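Local structure of beta-glucosidase (Chaetomella raphigera, 6JXG) at residues R64-V69 / V304-W309; A245-A250 / Y261-N266; T376-M381 / V480-G485; F571-G576 / Q633-L638. The protein probably hydrolyses terminal, non-reducing beta-D-glucosyl residues to release beta-D-glucose, acting as a secreted family 3 glycoside hydrolase in cellulose degradation. All coordinates share one frame; numbering follows the deposited sequence.

Contact 1 of 4, residues R64-V69 / V304-W309. With NAG (2-acetamido-2-deoxy-beta-D-glucopyranose), chain B.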
loop_
_atom_site.group_PDB
_atom_site.type_symbol
_atom_site.label_atom_id
_atom_site.label_comp_id
_atom_site.label_asym_id
_atom_site.label_seq_id
_atom_site.Cartn_x
_atom_site.Cartn_y
_atom_site.Cartn_z
ATOM N N ARG A 64 14.381 3.522 5.873
ATOM C CA ARG A 64 14.279 4.571 6.876
ATOM C C ARG A 64 15.674 4.868 7.536
ATOM O O ARG A 64 16.507 3.971 7.687
ATOM C CB ARG A 64 13.283 4.142 7.921
ATOM C CG ARG A 64 12.820 5.256 8.858
ATOM C CD ARG A 64 11.851 4.630 9.884
ATOM N NE ARG A 64 11.494 5.670 10.833
ATOM C CZ ARG A 64 10.957 5.446 12.053
ATOM N NH1 ARG A 64 10.697 4.224 12.502
ATOM N NH2 ARG A 64 10.715 6.497 12.818
ATOM N N PHE A 65 15.898 6.144 7.809
ATOM C CA PHE A 65 17.052 6.728 8.549
ATOM C C PHE A 65 18.334 6.838 7.687
ATOM O O PHE A 65 19.063 7.839 7.758
ATOM C CB PHE A 65 17.350 5.992 9.889
ATOM C CG PHE A 65 16.214 6.023 10.895
ATOM C CD1 PHE A 65 15.786 7.222 11.451
ATOM C CD2 PHE A 65 15.610 4.878 11.347
ATOM C CE1 PHE A 65 14.772 7.281 12.390
ATOM C CE2 PHE A 65 14.594 4.950 12.324
ATOM C CZ PHE A 65 14.191 6.148 12.838
ATOM N N VAL A 66 18.657 5.807 6.938
ATOM C CA VAL A 66 19.916 5.741 6.205
ATOM C C VAL A 66 19.984 6.756 5.057
ATOM O O VAL A 66 19.016 6.973 4.314
ATOM C CB VAL A 66 20.107 4.315 5.667
ATOM C CG1 VAL A 66 21.423 4.142 4.953
ATOM C CG2 VAL A 66 19.996 3.315 6.781
ATOM N N GLN A 67 21.144 7.402 4.911
ATOM C CA GLN A 67 21.338 8.347 3.874
ATOM C C GLN A 67 21.673 7.633 2.543
ATOM O O GLN A 67 22.041 6.413 2.518
ATOM C CB GLN A 67 22.413 9.376 4.248
ATOM C CG GLN A 67 22.182 10.125 5.518
ATOM C CD GLN A 67 20.830 10.777 5.493
ATOM O OE1 GLN A 67 20.570 11.543 4.601
ATOM N NE2 GLN A 67 19.927 10.413 6.420
ATOM N N ASN A 68 21.527 8.400 1.459
ATOM C CA ASN A 68 21.839 7.902 0.099
ATOM C C ASN A 68 21.036 6.662 -0.221
ATOM O O ASN A 68 21.556 5.709 -0.761
ATOM C CB ASN A 68 23.309 7.579 -0.028
ATOM C CG ASN A 68 24.111 8.752 -0.468
ATOM O OD1 ASN A 68 23.620 9.625 -1.216
ATOM N ND2 ASN A 68 25.343 8.821 0.009
ATOM N N VAL A 69 19.729 6.756 0.056
ATOM C CA VAL A 69 18.789 5.756 -0.377
ATOM C C VAL A 69 17.673 6.471 -1.207
ATOM O O VAL A 69 17.599 7.681 -1.261
ATOM C CB VAL A 69 18.161 5.027 0.832
ATOM C CG1 VAL A 69 19.237 4.414 1.696
ATOM C CG2 VAL A 69 17.297 5.964 1.652
ATOM N N VAL A 304 26.059 -4.832 7.862
ATOM C CA VAL A 304 25.590 -3.493 8.170
ATOM C C VAL A 304 26.802 -2.684 8.629
ATOM O O VAL A 304 27.467 -3.122 9.568
ATOM C CB VAL A 304 24.536 -3.578 9.293
ATOM C CG1 VAL A 304 24.219 -2.204 9.854
ATOM C CG2 VAL A 304 23.277 -4.257 8.706
ATOM N N THR A 305 27.081 -1.532 8.005
ATOM C CA THR A 305 28.216 -0.653 8.412
ATOM C C THR A 305 27.742 0.739 8.782
ATOM O O THR A 305 28.488 1.715 8.844
ATOM C CB THR A 305 29.284 -0.605 7.287
ATOM O OG1 THR A 305 28.788 0.114 6.152
ATOM C CG2 THR A 305 29.662 -2.082 6.833
ATOM N N TRP A 306 26.443 0.859 9.036
ATOM C CA TRP A 306 25.842 2.126 9.307
ATOM C C TRP A 306 24.996 2.014 10.621
ATOM O O TRP A 306 24.818 0.904 11.175
ATOM C CB TRP A 306 24.888 2.566 8.168
ATOM C CG TRP A 306 24.022 1.495 7.705
ATOM C CD1 TRP A 306 24.307 0.629 6.767
ATOM C CD2 TRP A 306 22.749 1.123 8.232
ATOM N NE1 TRP A 306 23.321 -0.292 6.631
ATOM C CE2 TRP A 306 22.328 0.009 7.526
ATOM C CE3 TRP A 306 21.919 1.635 9.243
ATOM C CZ2 TRP A 306 21.139 -0.633 7.795
ATOM C CZ3 TRP A 306 20.694 0.976 9.495
ATOM C CH2 TRP A 306 20.294 -0.068 8.745
ATOM N N SER A 307 24.510 3.136 11.099
ATOM C CA SER A 307 23.537 3.124 12.215
ATOM C C SER A 307 22.331 3.963 11.886
ATOM O O SER A 307 22.433 5.066 11.321
ATOM C CB SER A 307 24.207 3.660 13.515
ATOM O OG SER A 307 23.420 3.684 14.701
ATOM N N SER A 308 21.158 3.492 12.345
ATOM C CA SER A 308 19.942 4.326 12.336
ATOM C C SER A 308 20.045 5.562 13.193
ATOM O O SER A 308 19.285 6.510 13.006
ATOM C CB SER A 308 18.778 3.445 12.828
ATOM O OG SER A 308 18.483 2.392 11.869
ATOM N N TRP A 309 20.936 5.568 14.187
ATOM C CA TRP A 309 20.845 6.546 15.280
ATOM C C TRP A 309 22.004 7.586 15.207
ATOM O O TRP A 309 22.098 8.458 16.045
ATOM C CB TRP A 309 20.868 5.832 16.639
ATOM C CG TRP A 309 20.169 4.506 16.612
ATOM C CD1 TRP A 309 20.726 3.269 16.725
ATOM C CD2 TRP A 309 18.777 4.292 16.333
ATOM N NE1 TRP A 309 19.769 2.283 16.552
ATOM C CE2 TRP A 309 18.555 2.890 16.361
ATOM C CE3 TRP A 309 17.695 5.140 16.136
ATOM C CZ2 TRP A 309 17.347 2.353 16.083
ATOM C CZ3 TRP A 309 16.474 4.593 15.920
ATOM C CH2 TRP A 309 16.298 3.233 15.912
HETATM C C1 NAG B . 26.227 9.888 -0.386
HETATM C C2 NAG B . 27.179 10.413 0.686
HETATM C C3 NAG B . 28.172 11.352 0.027
HETATM C C4 NAG B . 28.917 10.568 -1.031
HETATM C C5 NAG B . 27.860 10.181 -2.052
HETATM C C6 NAG B . 28.361 9.505 -3.320
HETATM C C7 NAG B . 26.328 10.663 2.952
HETATM C C8 NAG B . 25.535 11.454 3.947
HETATM N N2 NAG B . 26.449 11.128 1.721
HETATM O O3 NAG B . 29.061 11.786 1.027
HETATM O O4 NAG B . 29.935 11.375 -1.589
HETATM O O5 NAG B . 27.013 9.273 -1.400
HETATM O O6 NAG B . 29.258 8.536 -2.838
HETATM O O7 NAG B . 26.857 9.613 3.279
#

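Contact 2 of 4, residues A245-A250 / Y261-N266. With NAG (2-acetamido-2-deoxy-beta-D-glucopyranose), chain C.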
loop_
_atom_site.group_PDB
_atom_site.type_symbol
_atom_site.label_atom_id
_atom_site.label_comp_id
_atom_site.label_asym_id
_atom_site.label_seq_id
_atom_site.Cartn_x
_atom_site.Cartn_y
_atom_site.Cartn_z
ATOM N N ALA A 245 0.512 -18.175 21.541
ATOM C CA ALA A 245 -0.357 -17.703 20.447
ATOM C C ALA A 245 0.241 -17.881 19.101
ATOM O O ALA A 245 -0.473 -17.889 18.113
ATOM C CB ALA A 245 -0.627 -16.216 20.644
ATOM N N GLY A 246 1.562 -17.968 19.049
ATOM C CA GLY A 246 2.295 -18.185 17.834
ATOM C C GLY A 246 3.207 -17.051 17.361
ATOM O O GLY A 246 3.598 -17.034 16.211
ATOM N N LEU A 247 3.528 -16.113 18.227
ATOM C CA LEU A 247 4.503 -15.101 17.927
ATOM C C LEU A 247 5.866 -15.823 17.791
ATOM O O LEU A 247 6.105 -16.799 18.500
ATOM C CB LEU A 247 4.590 -14.032 18.964
ATOM C CG LEU A 247 5.527 -12.848 18.800
ATOM C CD1 LEU A 247 5.067 -12.030 17.596
ATOM C CD2 LEU A 247 5.576 -11.963 20.040
ATOM N N ASP A 248 6.724 -15.341 16.883
ATOM C CA ASP A 248 8.081 -15.921 16.707
ATOM C C ASP A 248 9.212 -14.997 17.053
ATOM O O ASP A 248 10.283 -15.473 17.489
ATOM C CB ASP A 248 8.269 -16.425 15.303
ATOM C CG ASP A 248 7.204 -17.460 14.918
ATOM O OD1 ASP A 248 7.064 -18.465 15.683
ATOM O OD2 ASP A 248 6.521 -17.277 13.875
ATOM N N VAL A 249 9.017 -13.707 16.882
ATOM C CA VAL A 249 10.049 -12.734 17.188
ATOM C C VAL A 249 9.471 -11.505 17.895
ATOM O O VAL A 249 8.504 -10.901 17.421
ATOM C CB VAL A 249 10.749 -12.226 15.915
ATOM C CG1 VAL A 249 11.891 -11.254 16.251
ATOM C CG2 VAL A 249 11.295 -13.390 15.103
ATOM N N ALA A 250 10.090 -11.135 19.017
ATOM C CA ALA A 250 9.642 -10.000 19.803
ATOM C C ALA A 250 10.501 -8.793 19.534
ATOM O O ALA A 250 11.675 -8.807 19.884
ATOM C CB ALA A 250 9.655 -10.317 21.298
ATOM N N TYR A 261 12.718 -7.459 29.239
ATOM C CA TYR A 261 12.503 -8.404 28.130
ATOM C C TYR A 261 11.512 -9.517 28.542
ATOM O O TYR A 261 11.804 -10.337 29.448
ATOM C CB TYR A 261 13.843 -9.029 27.671
ATOM C CG TYR A 261 14.819 -8.031 27.175
ATOM C CD1 TYR A 261 14.978 -7.772 25.824
ATOM C CD2 TYR A 261 15.579 -7.288 28.083
ATOM C CE1 TYR A 261 15.881 -6.820 25.393
ATOM C CE2 TYR A 261 16.458 -6.311 27.673
ATOM C CZ TYR A 261 16.652 -6.096 26.331
ATOM O OH TYR A 261 17.568 -5.133 25.973
ATOM N N LEU A 262 10.337 -9.483 27.948
ATOM C CA LEU A 262 9.302 -10.508 28.262
ATOM C C LEU A 262 9.712 -11.867 27.797
ATOM O O LEU A 262 9.268 -12.874 28.328
ATOM C CB LEU A 262 7.932 -10.131 27.643
ATOM C CG LEU A 262 7.248 -8.992 28.397
ATOM C CD1 LEU A 262 6.148 -8.300 27.631
ATOM C CD2 LEU A 262 6.676 -9.530 29.706
ATOM N N TRP A 263 10.601 -11.910 26.810
ATOM C CA TRP A 263 11.196 -13.194 26.357
ATOM C C TRP A 263 12.668 -13.277 26.893
ATOM O O TRP A 263 12.841 -13.122 28.097
ATOM C CB TRP A 263 11.030 -13.386 24.867
ATOM C CG TRP A 263 9.681 -13.893 24.461
ATOM C CD1 TRP A 263 8.574 -14.149 25.268
ATOM C CD2 TRP A 263 9.246 -14.176 23.116
ATOM N NE1 TRP A 263 7.520 -14.632 24.508
ATOM C CE2 TRP A 263 7.900 -14.613 23.183
ATOM C CE3 TRP A 263 9.845 -14.065 21.885
ATOM C CZ2 TRP A 263 7.190 -14.986 22.056
ATOM C CZ3 TRP A 263 9.136 -14.427 20.748
ATOM C CH2 TRP A 263 7.844 -14.947 20.836
ATOM N N GLY A 264 13.695 -13.508 26.087
ATOM C CA GLY A 264 15.015 -13.662 26.669
ATOM C C GLY A 264 14.990 -14.786 27.743
ATOM O O GLY A 264 14.289 -15.831 27.566
ATOM N N SER A 265 15.644 -14.523 28.880
ATOM C CA SER A 265 15.646 -15.444 30.023
ATOM C C SER A 265 14.261 -15.677 30.544
ATOM O O SER A 265 14.042 -16.701 31.112
ATOM C CB SER A 265 16.352 -14.884 31.248
ATOM O OG SER A 265 17.631 -14.541 30.961
ATOM N N ASN A 266 13.389 -14.685 30.495
ATOM C CA ASN A 266 12.006 -14.930 30.854
ATOM C C ASN A 266 11.298 -16.028 30.061
ATOM O O ASN A 266 10.578 -16.796 30.640
ATOM C CB ASN A 266 11.179 -13.669 30.754
ATOM C CG ASN A 266 11.078 -12.943 32.060
ATOM O OD1 ASN A 266 10.943 -13.558 33.102
ATOM N ND2 ASN A 266 11.177 -11.634 32.020
HETATM C C1 NAG C . 6.673 -19.144 34.503
HETATM C C2 NAG C . 5.832 -18.554 35.670
HETATM C C3 NAG C . 5.264 -17.213 35.272
HETATM C C4 NAG C . 6.317 -16.322 34.632
HETATM C C5 NAG C . 7.097 -17.051 33.514
HETATM C C6 NAG C . 8.256 -16.218 32.882
HETATM C C7 NAG C . 4.796 -20.260 37.059
HETATM C C8 NAG C . 3.552 -21.079 37.366
HETATM N N2 NAG C . 4.693 -19.371 36.068
HETATM O O3 NAG C . 4.665 -16.544 36.384
HETATM O O4 NAG C . 5.583 -15.197 34.185
HETATM O O5 NAG C . 7.669 -18.237 34.042
HETATM O O6 NAG C . 9.051 -15.715 33.918
HETATM O O7 NAG C . 5.878 -20.436 37.641
#

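Contact 3 of 4, residues T376-M381 / V480-G485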
loop_
_atom_site.group_PDB
_atom_site.type_symbol
_atom_site.label_atom_id
_atom_site.label_comp_id
_atom_site.label_asym_id
_atom_site.label_seq_id
_atom_site.Cartn_x
_atom_site.Cartn_y
_atom_site.Cartn_z
ATOM N N THR A 376 4.394 20.897 5.163
ATOM C CA THR A 376 4.994 22.200 4.874
ATOM C C THR A 376 5.776 22.032 3.597
ATOM O O THR A 376 6.539 21.064 3.436
ATOM C CB THR A 376 5.933 22.632 6.010
ATOM O OG1 THR A 376 5.151 22.749 7.185
ATOM C CG2 THR A 376 6.521 24.003 5.721
ATOM N N GLY A 377 5.625 22.956 2.670
ATOM C CA GLY A 377 6.106 22.727 1.341
ATOM C C GLY A 377 5.505 21.489 0.626
ATOM O O GLY A 377 4.496 20.940 1.053
ATOM N N HIS A 378 6.140 21.109 -0.484
ATOM C CA HIS A 378 5.717 20.000 -1.308
ATOM C C HIS A 378 5.571 18.710 -0.550
ATOM O O HIS A 378 6.465 18.315 0.161
ATOM C CB HIS A 378 6.635 19.800 -2.467
ATOM C CG HIS A 378 6.046 18.892 -3.477
ATOM N ND1 HIS A 378 4.768 19.067 -3.962
ATOM C CD2 HIS A 378 6.517 17.756 -4.037
ATOM C CE1 HIS A 378 4.503 18.091 -4.818
ATOM N NE2 HIS A 378 5.538 17.279 -4.864
ATOM N N LEU A 379 4.397 18.099 -0.671
ATOM C CA LEU A 379 4.080 16.922 0.063
ATOM C C LEU A 379 4.328 15.675 -0.813
ATOM O O LEU A 379 3.645 15.533 -1.851
ATOM C CB LEU A 379 2.613 16.932 0.520
ATOM C CG LEU A 379 2.146 15.678 1.245
ATOM C CD1 LEU A 379 2.820 15.589 2.615
ATOM C CD2 LEU A 379 0.674 15.670 1.466
ATOM N N ALA A 380 5.205 14.769 -0.345
ATOM C CA ALA A 380 5.563 13.608 -1.164
ATOM C C ALA A 380 5.590 12.301 -0.430
ATOM O O ALA A 380 5.850 11.235 -1.015
ATOM C CB ALA A 380 6.869 13.860 -1.888
ATOM N N MET A 381 5.153 12.366 0.825
ATOM C CA MET A 381 5.196 11.241 1.760
ATOM C C MET A 381 4.291 11.693 2.962
ATOM O O MET A 381 4.400 12.869 3.383
ATOM C CB MET A 381 6.662 11.195 2.216
ATOM C CG MET A 381 6.999 9.996 2.911
ATOM S SD MET A 381 8.648 9.754 3.212
ATOM C CE MET A 381 9.423 9.807 1.609
ATOM N N VAL A 480 -3.881 21.273 -8.782
ATOM C CA VAL A 480 -3.029 20.084 -8.456
ATOM C C VAL A 480 -3.179 19.725 -7.008
ATOM O O VAL A 480 -2.899 20.579 -6.153
ATOM C CB VAL A 480 -1.563 20.341 -8.791
ATOM C CG1 VAL A 480 -0.691 19.158 -8.386
ATOM C CG2 VAL A 480 -1.472 20.616 -10.259
ATOM N N ILE A 481 -3.525 18.454 -6.721
ATOM C CA ILE A 481 -3.762 18.034 -5.398
ATOM C C ILE A 481 -2.805 16.918 -5.044
ATOM O O ILE A 481 -2.817 15.893 -5.737
ATOM C CB ILE A 481 -5.187 17.524 -5.224
ATOM C CG1 ILE A 481 -6.213 18.564 -5.602
ATOM C CG2 ILE A 481 -5.463 17.116 -3.777
ATOM C CD1 ILE A 481 -7.656 18.103 -5.368
ATOM N N ASN A 482 -1.989 17.137 -3.994
ATOM C CA ASN A 482 -1.129 16.084 -3.433
ATOM C C ASN A 482 -1.748 15.621 -2.103
ATOM O O ASN A 482 -1.592 16.288 -1.083
ATOM C CB ASN A 482 0.305 16.615 -3.263
ATOM C CG ASN A 482 1.033 16.765 -4.562
ATOM O OD1 ASN A 482 1.466 15.749 -5.217
ATOM N ND2 ASN A 482 1.182 17.998 -4.998
ATOM N N SER A 483 -2.448 14.460 -2.100
ATOM C CA SER A 483 -3.146 13.995 -0.934
ATOM C C SER A 483 -2.931 12.528 -0.680
ATOM O O SER A 483 -2.841 11.723 -1.614
ATOM C CB SER A 483 -4.660 14.199 -1.115
ATOM O OG SER A 483 -5.462 13.630 -0.083
ATOM N N VAL A 484 -2.867 12.217 0.613
ATOM C CA VAL A 484 -2.765 10.846 1.135
ATOM C C VAL A 484 -3.993 10.012 0.955
ATOM O O VAL A 484 -3.939 8.793 1.144
ATOM C CB VAL A 484 -2.368 10.839 2.620
ATOM C CG1 VAL A 484 -0.997 11.460 2.754
ATOM C CG2 VAL A 484 -3.373 11.620 3.508
ATOM N N GLY A 485 -5.136 10.638 0.614
ATOM C CA GLY A 485 -6.358 9.895 0.492
ATOM C C GLY A 485 -7.509 10.732 0.029
ATOM O O GLY A 485 -7.314 11.905 -0.223
HETATM O O HOH W 1 4.025 13.866 -4.237
#

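Contact 4 of 4, residues F571-G576 / Q633-L638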
loop_
_atom_site.group_PDB
_atom_site.type_symbol
_atom_site.label_atom_id
_atom_site.label_comp_id
_atom_site.label_asym_id
_atom_site.label_seq_id
_atom_site.Cartn_x
_atom_site.Cartn_y
_atom_site.Cartn_z
ATOM N N PHE A 571 -16.358 10.880 -7.819
ATOM C CA PHE A 571 -15.492 10.117 -8.713
ATOM C C PHE A 571 -15.382 8.712 -8.100
ATOM O O PHE A 571 -15.000 8.578 -6.921
ATOM C CB PHE A 571 -14.139 10.773 -8.816
ATOM C CG PHE A 571 -14.203 12.212 -9.296
ATOM C CD1 PHE A 571 -14.663 12.484 -10.566
ATOM C CD2 PHE A 571 -13.761 13.243 -8.486
ATOM C CE1 PHE A 571 -14.717 13.828 -11.043
ATOM C CE2 PHE A 571 -13.789 14.553 -8.956
ATOM C CZ PHE A 571 -14.288 14.832 -10.228
ATOM N N GLU A 572 -15.795 7.706 -8.878
ATOM C CA GLU A 572 -15.827 6.351 -8.422
ATOM C C GLU A 572 -14.453 5.675 -8.369
ATOM O O GLU A 572 -13.482 6.067 -9.066
ATOM C CB GLU A 572 -16.791 5.544 -9.305
ATOM C CG GLU A 572 -16.293 5.327 -10.728
ATOM C CD GLU A 572 -16.665 6.406 -11.760
ATOM O OE1 GLU A 572 -17.074 7.522 -11.379
ATOM O OE2 GLU A 572 -16.492 6.108 -12.952
ATOM N N PHE A 573 -14.385 4.622 -7.573
ATOM C CA PHE A 573 -13.251 3.697 -7.614
ATOM C C PHE A 573 -12.993 3.284 -9.061
ATOM O O PHE A 573 -13.917 2.925 -9.757
ATOM C CB PHE A 573 -13.556 2.497 -6.738
ATOM C CG PHE A 573 -12.503 1.393 -6.749
ATOM C CD1 PHE A 573 -11.405 1.400 -5.849
ATOM C CD2 PHE A 573 -12.577 0.372 -7.687
ATOM C CE1 PHE A 573 -10.435 0.400 -5.873
ATOM C CE2 PHE A 573 -11.620 -0.651 -7.680
ATOM C CZ PHE A 573 -10.552 -0.643 -6.768
ATOM N N GLY A 574 -11.728 3.360 -9.465
ATOM C CA GLY A 574 -11.298 2.949 -10.798
ATOM C C GLY A 574 -11.446 3.990 -11.868
ATOM O O GLY A 574 -11.109 3.763 -13.028
ATOM N N TYR A 575 -11.924 5.167 -11.472
ATOM C CA TYR A 575 -12.006 6.302 -12.413
ATOM C C TYR A 575 -10.700 7.052 -12.692
ATOM O O TYR A 575 -9.867 7.381 -11.800
ATOM C CB TYR A 575 -13.075 7.287 -11.891
ATOM C CG TYR A 575 -13.181 8.580 -12.642
ATOM C CD1 TYR A 575 -12.505 9.688 -12.204
ATOM C CD2 TYR A 575 -14.056 8.715 -13.724
ATOM C CE1 TYR A 575 -12.638 10.882 -12.847
ATOM C CE2 TYR A 575 -14.203 9.938 -14.355
ATOM C CZ TYR A 575 -13.481 11.007 -13.901
ATOM O OH TYR A 575 -13.546 12.229 -14.494
ATOM N N GLY A 576 -10.529 7.424 -13.946
ATOM C CA GLY A 576 -9.448 8.320 -14.311
ATOM C C GLY A 576 -9.632 8.742 -15.756
ATOM O O GLY A 576 -10.059 7.913 -16.548
ATOM N N GLN A 633 -10.782 -2.884 -16.575
ATOM C CA GLN A 633 -11.152 -3.452 -15.283
ATOM C C GLN A 633 -12.259 -4.441 -15.478
ATOM O O GLN A 633 -13.156 -4.189 -16.309
ATOM C CB GLN A 633 -11.610 -2.400 -14.305
ATOM C CG GLN A 633 -10.510 -1.389 -14.051
ATOM C CD GLN A 633 -10.996 -0.068 -13.520
ATOM O OE1 GLN A 633 -11.850 -0.010 -12.647
ATOM N NE2 GLN A 633 -10.423 1.006 -14.028
ATOM N N LEU A 634 -12.187 -5.522 -14.693
ATOM C CA LEU A 634 -13.198 -6.565 -14.629
ATOM C C LEU A 634 -13.763 -6.650 -13.240
ATOM O O LEU A 634 -13.003 -6.884 -12.282
ATOM C CB LEU A 634 -12.560 -7.926 -14.890
ATOM C CG LEU A 634 -13.336 -9.158 -15.320
ATOM C CD1 LEU A 634 -12.814 -10.471 -14.817
ATOM C CD2 LEU A 634 -14.819 -9.080 -15.444
ATOM N N TYR A 635 -15.091 -6.545 -13.151
ATOM C CA TYR A 635 -15.899 -6.661 -11.927
ATOM C C TYR A 635 -16.869 -7.866 -12.122
ATOM O O TYR A 635 -17.397 -8.147 -13.254
ATOM C CB TYR A 635 -16.689 -5.375 -11.627
ATOM C CG TYR A 635 -15.800 -4.173 -11.360
ATOM C CD1 TYR A 635 -15.427 -3.831 -10.079
ATOM C CD2 TYR A 635 -15.256 -3.445 -12.411
ATOM C CE1 TYR A 635 -14.576 -2.742 -9.843
ATOM C CE2 TYR A 635 -14.401 -2.361 -12.179
ATOM C CZ TYR A 635 -14.028 -2.049 -10.894
ATOM O OH TYR A 635 -13.165 -0.980 -10.711
ATOM N N ILE A 636 -16.997 -8.635 -11.059
ATOM C CA ILE A 636 -17.816 -9.841 -11.068
ATOM C C ILE A 636 -18.977 -9.707 -10.112
ATOM O O ILE A 636 -18.835 -9.184 -8.997
ATOM C CB ILE A 636 -16.950 -11.036 -10.740
ATOM C CG1 ILE A 636 -15.999 -11.197 -11.946
ATOM C CG2 ILE A 636 -17.790 -12.264 -10.439
ATOM C CD1 ILE A 636 -15.256 -12.473 -11.997
ATOM N N GLY A 637 -20.145 -10.158 -10.555
ATOM C CA GLY A 637 -21.328 -10.212 -9.706
ATOM C C GLY A 637 -21.610 -11.664 -9.474
ATOM O O GLY A 637 -21.532 -12.458 -10.402
ATOM N N LEU A 638 -21.828 -12.056 -8.231
ATOM C CA LEU A 638 -22.041 -13.468 -7.938
ATOM C C LEU A 638 -23.482 -13.880 -8.211
ATOM O O LEU A 638 -24.389 -13.088 -8.105
ATOM C CB LEU A 638 -21.760 -13.710 -6.459
ATOM C CG LEU A 638 -20.443 -14.205 -5.945
ATOM C CD1 LEU A 638 -19.236 -14.290 -6.915
ATOM C CD2 LEU A 638 -20.190 -13.480 -4.649
#

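Contact 1 of 4, residues R64-V69 / V304-W309
Phe-65 lies along Ser-308 and ends against Trp-309. Starting at the root, CB of Phe-65 sits 3.7 Å from the carbonyl O of Ser-308. CG and CD1 stay close to that same oxygen, while CD2 comes up against Ser-308 CB at 3.8 Å. With CG anti to the carbonyl carbon (chi1 -61°), the ring runs on past the serine, and CE2 and CZ each lie about 4.1 Å from Trp-309 CZ3. The two rings meet obliquely, their planes 54° apart. CZ also lies over the guanidinium face of Arg-64, whose two amino groups form salt bridges with Asp-58 and Asp-371.

Next along, Val-66 turns CG2 onto one face of the Trp-306 six-membered ring, a CH-pi contact 3.6 Å from the centroid and nearly on the ring normal. Val-304 CG1 covers the other face, and the indole NE1 is hydrogen-bonded to Leu-101 O. Ser-307 OG accepts from Trp-309 N, closing an ST turn. No hydrogen bond crosses between the segments. This is apolar loop packing: the loop after strand 55-57 of the TIM-barrel-type N-terminal domain, carrying the N-glycan on Asn-68, meets the chain that leaves helix 278-294.

Contact 2 of 4, residues A245-A250 / Y261-N266
Trp-263 reaches across to Leu-247, Asp-248 and Ala-250 inside the TIM-barrel-type N-terminal domain. Residues 245-250 leave helix 239-245 through a Schellman motif at Gly-246 and then pair with strand 228-231; Trp-263 stands just ahead of Gly-264, the N-cap of helix 265-272.

The apolar contacts come first. CH2 of the indole touches Leu-247 CG at 3.7 Å, and CE3 meets Ala-250 CB at 3.8 Å. Because CD1 is almost eclipsed with CA (chi2 3°), the six-membered ring swings out from its own backbone and becomes the part that reaches over.

Next come the backbone edges. Leu-247 O lies near the ring plane, 3.5 Å from CH2, and Asp-248 O approaches CZ3 in the same way at 3.6 Å. Replacing the tryptophan by an alanine would probably open a gap beside Leu-247 and Ala-250 and leave Thr-239 O without the N-H it now receives from NE1.

The CB of Asp-248 is directed away from 261-266, and its carboxylate forms salt bridges with Lys-220 and Arg-280 and accepts from Val-229 N. One side-chain hydrogen bond lies within 261-266: Asn-266 ND2 donates to Tyr-261 O at 171°, while its OD1 accepts a bond of 3.0 Å from O6 of the N-acetylglucosamine attached at Asn-273.

Contact 3 of 4, residues T376-M381 / V480-G485
A water bridges Leu-379 and Asn-482, donating to Leu-379 O at 2.9 Å and, weakly, to Asn-482 OD1 at 3.3 Å. The site lies at the end of strand 477-483, in the middle of the six-stranded mixed sheet of the alpha/beta C-terminal domain, where a loop following strand 351-355 folds over it. His-378 brings its ring edge to the asparagine: CE1 is 3.3 Å from Asn-482 ND2, close to the ring plane, with ring and amide planes 89° apart. That is contact without a hydrogen bond, since the polar ends are held by others. Asp-358 does most of this work: OD2 bonds Asn-482 ND2, OD1 takes Leu-379 N, and its carbonyl O bonds His-378 ND1. The remaining ring nitrogen, NE2, is bonded to Ser-511 OG, which fixes the imidazole at both nitrogens. Leu-379 holds CG anti to its amide nitrogen (chi1 177°), which carries the branch across to the strand, so that CD2 rests 3.5 Å from Asn-482 O.

Contact 4 of 4, residues F571-G576 / Q633-L638
Tyr-635 points its hydroxyl at the rim of Phe-573, with OH 3.4 Å from both CD2 and CE2 and near the plane of the phenyl ring. The two side chains cross obliquely, and CE2 of the phenylalanine in turn lies at the edge of the tyrosine ring. The phenyl ring also stacks with Tyr-559.

Gln-633 lies beside the tyrosine, two residues back on the same strand, extended beyond CG so that its amide reaches the turn. There NE2 donates to Gly-574 O at 3.0 Å, almost straight at 177°, on a lone pair in the carbonyl plane. The other end of the amide, OE1, accepts the Tyr-635 hydroxyl at 2.5 Å. A flipped amide would set its oxygen against Gly-574 O, so the two bonds together favour this orientation. A leucine in its place would probably leave Gly-574 O and the Tyr-635 hydroxyl without these mates.

Gly-574 is the third residue of a type II turn from Glu-572 to Tyr-575; a CB on it would run into Gln-633 OE1. The contact belongs to a domain interface of the three-domain family 3 beta-glucosidases, joining a loop of the C-terminal domain to strand 628-637 of the fibronectin type III-like domain.

All four contacts are largely buried, although contact 1 includes the partly exposed Phe-65 and Trp-309. Contacts 1 and 2 belong to the N-terminal side of the molecule, contact 2 nested in the loop that contact 1 closes; both rest on tryptophan packing with no hydrogen bond across, and both lie beside N-glycans. Contact 3, whose centre lies about 16 Å from the chain centre, joins loop to sheet within the C-terminal domain, bridged by water. Contact 4 instead ties that domain to the fibronectin-like one through a direct side-chain-to-backbone hydrogen bond. Contacts 3 and 4 come within about 8 Å at their nearest atoms, whereas contacts 1 and 4 lie on opposite sides of the chain centre.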